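Local atomic coordinates of DyP (Bjerkandera adusta, PDB entry 3VXJ), a protein that binds heme b and, as a dye-decolorizing peroxidase, probably couples the reduction of peroxide to the oxidation of dyes and phenolic compounds. Residues S216-R221 and E426-P431; L8-G13 and P431-L436. All coordinates share one frame; numbering follows the deposited sequence.

Contact 1: residues S216-R221 and E426-P431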
loop_
_atom_site.group_PDB
_atom_site.type_symbol
_atom_site.label_atom_id
_atom_site.label_comp_id
_atom_site.label_asym_id
_atom_site.label_seq_id
_atom_site.Cartn_x
_atom_site.Cartn_y
_atom_site.Cartn_z
ATOM N N SER A 216 -4.571 -0.126 14.411
ATOM C CA SER A 216 -3.410 -0.341 13.545
ATOM C C SER A 216 -2.895 1.000 13.049
ATOM O O SER A 216 -3.642 1.985 13.000
ATOM C CB SER A 216 -3.787 -1.235 12.348
ATOM O OG SER A 216 -2.637 -1.591 11.580
ATOM N N PHE A 217 -1.613 1.043 12.682
ATOM C CA PHE A 217 -1.058 2.238 12.050
ATOM C C PHE A 217 -1.124 2.138 10.541
ATOM O O PHE A 217 -0.716 1.123 9.958
ATOM C CB PHE A 217 0.397 2.482 12.460
ATOM C CG PHE A 217 0.562 2.882 13.897
ATOM C CD1 PHE A 217 0.364 4.204 14.307
ATOM C CD2 PHE A 217 0.884 1.930 14.852
ATOM C CE1 PHE A 217 0.505 4.565 15.646
ATOM C CE2 PHE A 217 1.039 2.282 16.188
ATOM C CZ PHE A 217 0.843 3.599 16.589
ATOM N N MET A 218 -1.641 3.194 9.920
ATOM C CA MET A 218 -1.615 3.351 8.477
ATOM C C MET A 218 -0.471 4.259 8.038
ATOM O O MET A 218 -0.287 5.365 8.571
ATOM C CB MET A 218 -2.932 3.949 7.989
ATOM C CG MET A 218 -2.988 4.069 6.459
ATOM S SD MET A 218 -4.066 5.350 5.812
ATOM C CE MET A 218 -5.666 4.628 6.136
ATOM N N ALA A 219 0.288 3.789 7.051
ATOM C CA ALA A 219 1.164 4.643 6.266
ATOM C C ALA A 219 0.389 4.957 4.987
ATOM O O ALA A 219 0.105 4.069 4.178
ATOM C CB ALA A 219 2.470 3.934 5.950
ATOM N N PHE A 220 0.008 6.219 4.849
ATOM C CA PHE A 220 -0.620 6.717 3.643
ATOM C C PHE A 220 0.435 7.417 2.783
ATOM O O PHE A 220 1.238 8.205 3.289
ATOM C CB PHE A 220 -1.748 7.708 3.974
ATOM C CG PHE A 220 -2.399 8.271 2.750
ATOM C CD1 PHE A 220 -3.356 7.532 2.077
ATOM C CD2 PHE A 220 -2.033 9.513 2.240
ATOM C CE1 PHE A 220 -3.941 8.014 0.917
ATOM C CE2 PHE A 220 -2.612 9.995 1.079
ATOM C CZ PHE A 220 -3.568 9.250 0.423
ATOM N N ARG A 221 0.429 7.118 1.487
ATOM C CA ARG A 221 1.303 7.804 0.529
ATOM C C ARG A 221 0.524 8.189 -0.713
ATOM O O ARG A 221 -0.156 7.351 -1.309
ATOM C CB ARG A 221 2.473 6.917 0.112
ATOM C CG ARG A 221 3.322 6.387 1.267
ATOM C CD ARG A 221 4.366 7.387 1.731
ATOM N NE ARG A 221 5.576 7.310 0.917
ATOM C CZ ARG A 221 6.475 8.289 0.780
ATOM N NH1 ARG A 221 6.300 9.475 1.354
ATOM N NH2 ARG A 221 7.552 8.084 0.028
ATOM N N GLU A 426 1.009 10.627 5.238
ATOM C CA GLU A 426 0.922 10.799 6.674
ATOM C C GLU A 426 0.864 9.447 7.365
ATOM O O GLU A 426 0.521 8.425 6.750
ATOM C CB GLU A 426 -0.285 11.690 7.047
ATOM C CG GLU A 426 -0.349 12.142 8.511
ATOM C CD GLU A 426 0.951 12.786 8.974
ATOM O OE1 GLU A 426 1.046 14.040 8.945
ATOM O OE2 GLU A 426 1.881 12.038 9.349
ATOM N N TYR A 427 1.213 9.454 8.646
ATOM C CA TYR A 427 1.080 8.295 9.512
ATOM C C TYR A 427 -0.140 8.497 10.400
ATOM O O TYR A 427 -0.229 9.502 11.122
ATOM C CB TYR A 427 2.342 8.143 10.372
ATOM C CG TYR A 427 3.638 7.869 9.628
ATOM C CD1 TYR A 427 3.688 6.953 8.569
ATOM C CD2 TYR A 427 4.816 8.507 10.004
ATOM C CE1 TYR A 427 4.884 6.693 7.897
ATOM C CE2 TYR A 427 6.018 8.245 9.347
ATOM C CZ TYR A 427 6.037 7.335 8.296
ATOM O OH TYR A 427 7.208 7.081 7.638
ATOM N N PHE A 428 -1.074 7.546 10.331
ATOM C CA PHE A 428 -2.332 7.596 11.081
ATOM C C PHE A 428 -2.449 6.404 12.015
ATOM O O PHE A 428 -1.888 5.342 11.759
ATOM C CB PHE A 428 -3.559 7.591 10.147
ATOM C CG PHE A 428 -3.622 8.762 9.226
ATOM C CD1 PHE A 428 -4.048 10.007 9.689
ATOM C CD2 PHE A 428 -3.256 8.634 7.890
ATOM C CE1 PHE A 428 -4.103 11.106 8.837
ATOM C CE2 PHE A 428 -3.319 9.725 7.028
ATOM C CZ PHE A 428 -3.748 10.954 7.497
ATOM N N PHE A 429 -3.207 6.579 13.087
ATOM C CA PHE A 429 -3.620 5.451 13.908
ATOM C C PHE A 429 -5.125 5.259 13.782
ATOM O O PHE A 429 -5.897 6.203 13.994
ATOM C CB PHE A 429 -3.229 5.660 15.376
ATOM C CG PHE A 429 -3.636 4.525 16.266
ATOM C CD1 PHE A 429 -2.995 3.298 16.181
ATOM C CD2 PHE A 429 -4.714 4.660 17.144
ATOM C CE1 PHE A 429 -3.375 2.227 16.990
ATOM C CE2 PHE A 429 -5.101 3.592 17.965
ATOM C CZ PHE A 429 -4.443 2.376 17.874
ATOM N N LEU A 430 -5.527 4.033 13.444
ATOM C CA LEU A 430 -6.944 3.666 13.386
ATOM C C LEU A 430 -7.293 2.879 14.635
ATOM O O LEU A 430 -6.891 1.727 14.771
ATOM C CB LEU A 430 -7.251 2.824 12.144
ATOM C CG LEU A 430 -7.416 3.557 10.814
ATOM C CD1 LEU A 430 -6.093 4.123 10.308
ATOM C CD2 LEU A 430 -8.021 2.622 9.794
ATOM N N PRO A 431 -8.064 3.494 15.554
ATOM C CA PRO A 431 -8.413 2.776 16.775
ATOM C C PRO A 431 -9.458 1.684 16.518
ATOM O O PRO A 431 -10.073 1.616 15.435
ATOM C CB PRO A 431 -9.025 3.874 17.658
ATOM C CG PRO A 431 -8.538 5.182 17.068
ATOM C CD PRO A 431 -8.479 4.905 15.604
#

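Contact 2: residues L8-G13 and P431-L436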
loop_
_atom_site.group_PDB
_atom_site.type_symbol
_atom_site.label_atom_id
_atom_site.label_comp_id
_atom_site.label_asym_id
_atom_site.label_seq_id
_atom_site.Cartn_x
_atom_site.Cartn_y
_atom_site.Cartn_z
ATOM N N LEU A 8 -14.127 -9.348 15.547
ATOM C CA LEU A 8 -14.254 -8.803 14.195
ATOM C C LEU A 8 -15.222 -7.626 14.109
ATOM O O LEU A 8 -15.061 -6.758 13.253
ATOM C CB LEU A 8 -14.682 -9.891 13.209
ATOM C CG LEU A 8 -13.819 -11.151 13.100
ATOM C CD1 LEU A 8 -14.419 -12.112 12.087
ATOM C CD2 LEU A 8 -12.387 -10.824 12.734
ATOM N N ASN A 9 -16.222 -7.601 14.985
ATOM C CA ASN A 9 -17.159 -6.481 15.047
ATOM C C ASN A 9 -16.557 -5.198 15.618
ATOM O O ASN A 9 -17.194 -4.144 15.574
ATOM C CB ASN A 9 -18.415 -6.854 15.844
ATOM C CG ASN A 9 -19.275 -7.882 15.137
ATOM O OD1 ASN A 9 -20.179 -7.533 14.381
ATOM N ND2 ASN A 9 -18.997 -9.159 15.381
ATOM N N ASN A 10 -15.335 -5.296 16.149
ATOM C CA ASN A 10 -14.695 -4.161 16.807
ATOM C C ASN A 10 -13.455 -3.646 16.082
ATOM O O ASN A 10 -12.837 -2.678 16.523
ATOM C CB ASN A 10 -14.334 -4.504 18.254
ATOM C CG ASN A 10 -14.201 -3.271 19.116
ATOM O OD1 ASN A 10 -14.992 -2.333 18.977
ATOM N ND2 ASN A 10 -13.192 -3.246 19.995
ATOM N N ILE A 11 -13.095 -4.294 14.979
ATOM C CA ILE A 11 -11.897 -3.932 14.217
ATOM C C ILE A 11 -12.327 -3.218 12.944
ATOM O O ILE A 11 -13.174 -3.710 12.201
ATOM C CB ILE A 11 -11.056 -5.188 13.878
ATOM C CG1 ILE A 11 -10.514 -5.803 15.179
ATOM C CG2 ILE A 11 -9.905 -4.826 12.920
ATOM C CD1 ILE A 11 -10.066 -7.251 15.076
ATOM N N GLN A 12 -11.772 -2.038 12.701
ATOM C CA GLN A 12 -12.080 -1.319 11.473
ATOM C C GLN A 12 -11.719 -2.165 10.245
ATOM O O GLN A 12 -10.603 -2.683 10.129
ATOM C CB GLN A 12 -11.410 0.056 11.469
ATOM C CG GLN A 12 -11.950 1.005 12.543
ATOM C CD GLN A 12 -11.644 2.453 12.242
ATOM O OE1 GLN A 12 -12.076 2.978 11.221
ATOM N NE2 GLN A 12 -10.879 3.105 13.113
ATOM N N GLY A 13 -12.688 -2.323 9.345
ATOM C CA GLY A 13 -12.617 -3.371 8.336
ATOM C C GLY A 13 -11.499 -3.254 7.314
ATOM O O GLY A 13 -11.014 -4.269 6.821
ATOM N N PRO A 431 -8.064 3.494 15.554
ATOM C CA PRO A 431 -8.413 2.776 16.775
ATOM C C PRO A 431 -9.458 1.684 16.518
ATOM O O PRO A 431 -10.073 1.616 15.435
ATOM C CB PRO A 431 -9.025 3.874 17.658
ATOM C CG PRO A 431 -8.538 5.182 17.068
ATOM C CD PRO A 431 -8.479 4.905 15.604
ATOM N N SER A 432 -9.662 0.824 17.508
ATOM C CA SER A 432 -10.823 -0.058 17.486
ATOM C C SER A 432 -12.109 0.767 17.487
ATOM O O SER A 432 -12.124 1.964 17.829
ATOM C CB SER A 432 -10.810 -0.999 18.692
ATOM O OG SER A 432 -11.104 -0.290 19.882
ATOM N N ILE A 433 -13.203 0.120 17.126
ATOM C CA ILE A 433 -14.477 0.812 17.039
ATOM C C ILE A 433 -14.923 1.277 18.432
ATOM O O ILE A 433 -15.368 2.420 18.596
ATOM C CB ILE A 433 -15.526 -0.049 16.295
ATOM C CG1 ILE A 433 -15.080 -0.247 14.831
ATOM C CG2 ILE A 433 -16.927 0.586 16.361
ATOM C CD1 ILE A 433 -15.973 -1.153 14.009
ATOM N N SER A 434 -14.769 0.412 19.435
ATOM C CA SER A 434 -15.096 0.789 20.809
ATOM C C SER A 434 -14.200 1.930 21.294
ATOM O O SER A 434 -14.676 2.848 21.954
ATOM C CB SER A 434 -15.034 -0.423 21.751
ATOM O OG SER A 434 -13.738 -0.993 21.785
ATOM N N ALA A 435 -12.912 1.904 20.942
ATOM C CA ALA A 435 -12.011 2.972 21.379
ATOM C C ALA A 435 -12.387 4.330 20.793
ATOM O O ALA A 435 -12.178 5.359 21.431
ATOM C CB ALA A 435 -10.567 2.633 21.070
ATOM N N LEU A 436 -12.954 4.331 19.588
ATOM C CA LEU A 436 -13.412 5.580 18.985
ATOM C C LEU A 436 -14.365 6.347 19.894
ATOM O O LEU A 436 -14.241 7.562 20.053
ATOM C CB LEU A 436 -14.071 5.325 17.633
ATOM C CG LEU A 436 -13.136 5.013 16.462
ATOM C CD1 LEU A 436 -13.960 4.651 15.249
ATOM C CD2 LEU A 436 -12.210 6.180 16.141
HETATM O O HOH W 1 -9.597 -1.139 14.391
#

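Contact 1: residues S216-R221 and E426-P431
Glu426 and Phe220 exchange two backbone hydrogen bonds and begin an antiparallel pairing of strands in the four-stranded sheet of the C-terminal ferredoxin-like half of the DyP fold. The Glu426 side chain folds over the next peptide, where its OE2 accepts from Tyr427 N on its anti lone pair at 2.8 Å and takes a second hydrogen bond from Gln94 N. Tyr427, on the opposite sheet face, faces Ala219 in a non-hydrogen-bonded pair, its ring edge set against the backbone with CD1 4.1 Å from Ala219 CA, while its hydroxyl is hydrogen-bonded to Asp97 OD2. Phe428 returns to the face of Met218 and Phe220. With CG anti to its carbonyl carbon (chi1 -62°), its ring runs alongside the Met218 chain, and Phe428 CD2 comes 4.0 Å from Met218 SD in an oblique Met-aromatic contact. In the plane of the same ring, Phe428 CE2 meets Phe220 CB at 4.0 Å; Glu426 CG sits over one face, toward the rim. Phe429 then turns an edge toward the face of Phe217, the planes at 56° and the centroids of the Phe217 and Phe429 rings 5.1 Å apart. Phe429 CD1 stands 3.7 Å above the centre of the Phe217 ring. At Leu430 the side chain packs CD1 against Met218 CB at 3.9 Å, and the backbone closes the ladder with an almost straight hydrogen bond (173°) from Leu430 N to Ser216 O, 2.8 Å long.

Contact 2: residues L8-G13 and P431-L436
Asn10 and Ile433 bring their backbones together, with Asn10 CA 5.0 Å from Ile433 CA, and Asn10 O accepts a nearly straight hydrogen bond (173°) from Ile433 N at 2.9 Å. The Asn10 side chain adds a second grip one residue further on. With CG anti to the backbone N (chi1 -157°), its amide is laid against Ser434: Asn10 OD1 accepts from Ser434 N at 2.8 Å, and Asn10 ND2 donates, close to the amide plane, to Ser434 OG at 2.9 Å. An alanine in place of Asn10 would probably leave Ser434 N and OG without these mates and the start of the helix less firmly tied to the loop. Gln12 holds the other flank. Its NE2 donates to Pro431 O at 2.9 Å, in the carbonyl plane and on a lone pair, while a water bridges Gln12 N to the same oxygen; Gln12 OE1 accepts a hydrogen bond from Leu69 N of strand 65-71, so both ends of the amide are fixed. Between the two polar grips Ile433 lies across the loop, CG1 4.1 Å from Gln12 CG and CD1 3.6 Å from Asn9 O. Ser432 OG completes the pattern by accepting a bond from Ala435 N at 3.0 Å. This is a helix N-terminus with Ser432 as N-cap, in which the loop serves two first-turn N-H groups and the cap serves the third.

Contact 1 and contact 2 have centres about 14 Å apart on the same side of the chain's centre and share Pro431, the residue at which strand 420-430 gives way to helix 433-440. They touch directly where Gln12 NE2 packs 3.8 Å from Leu430 CB. Along the chain 8-13 comes first, then 216-221, then 426-436, so contact 2 joins segments close to the two ends of the chain and encloses contact 1. The sheet of contact 1 belongs to the C-terminal half, whereas strand 65-71 lies in the N-terminal sheet, and its Phe71 is hydrogen-bonded, backbone to backbone, to Phe429. Together the contacts tie the last strand and helix to both halves of the fold.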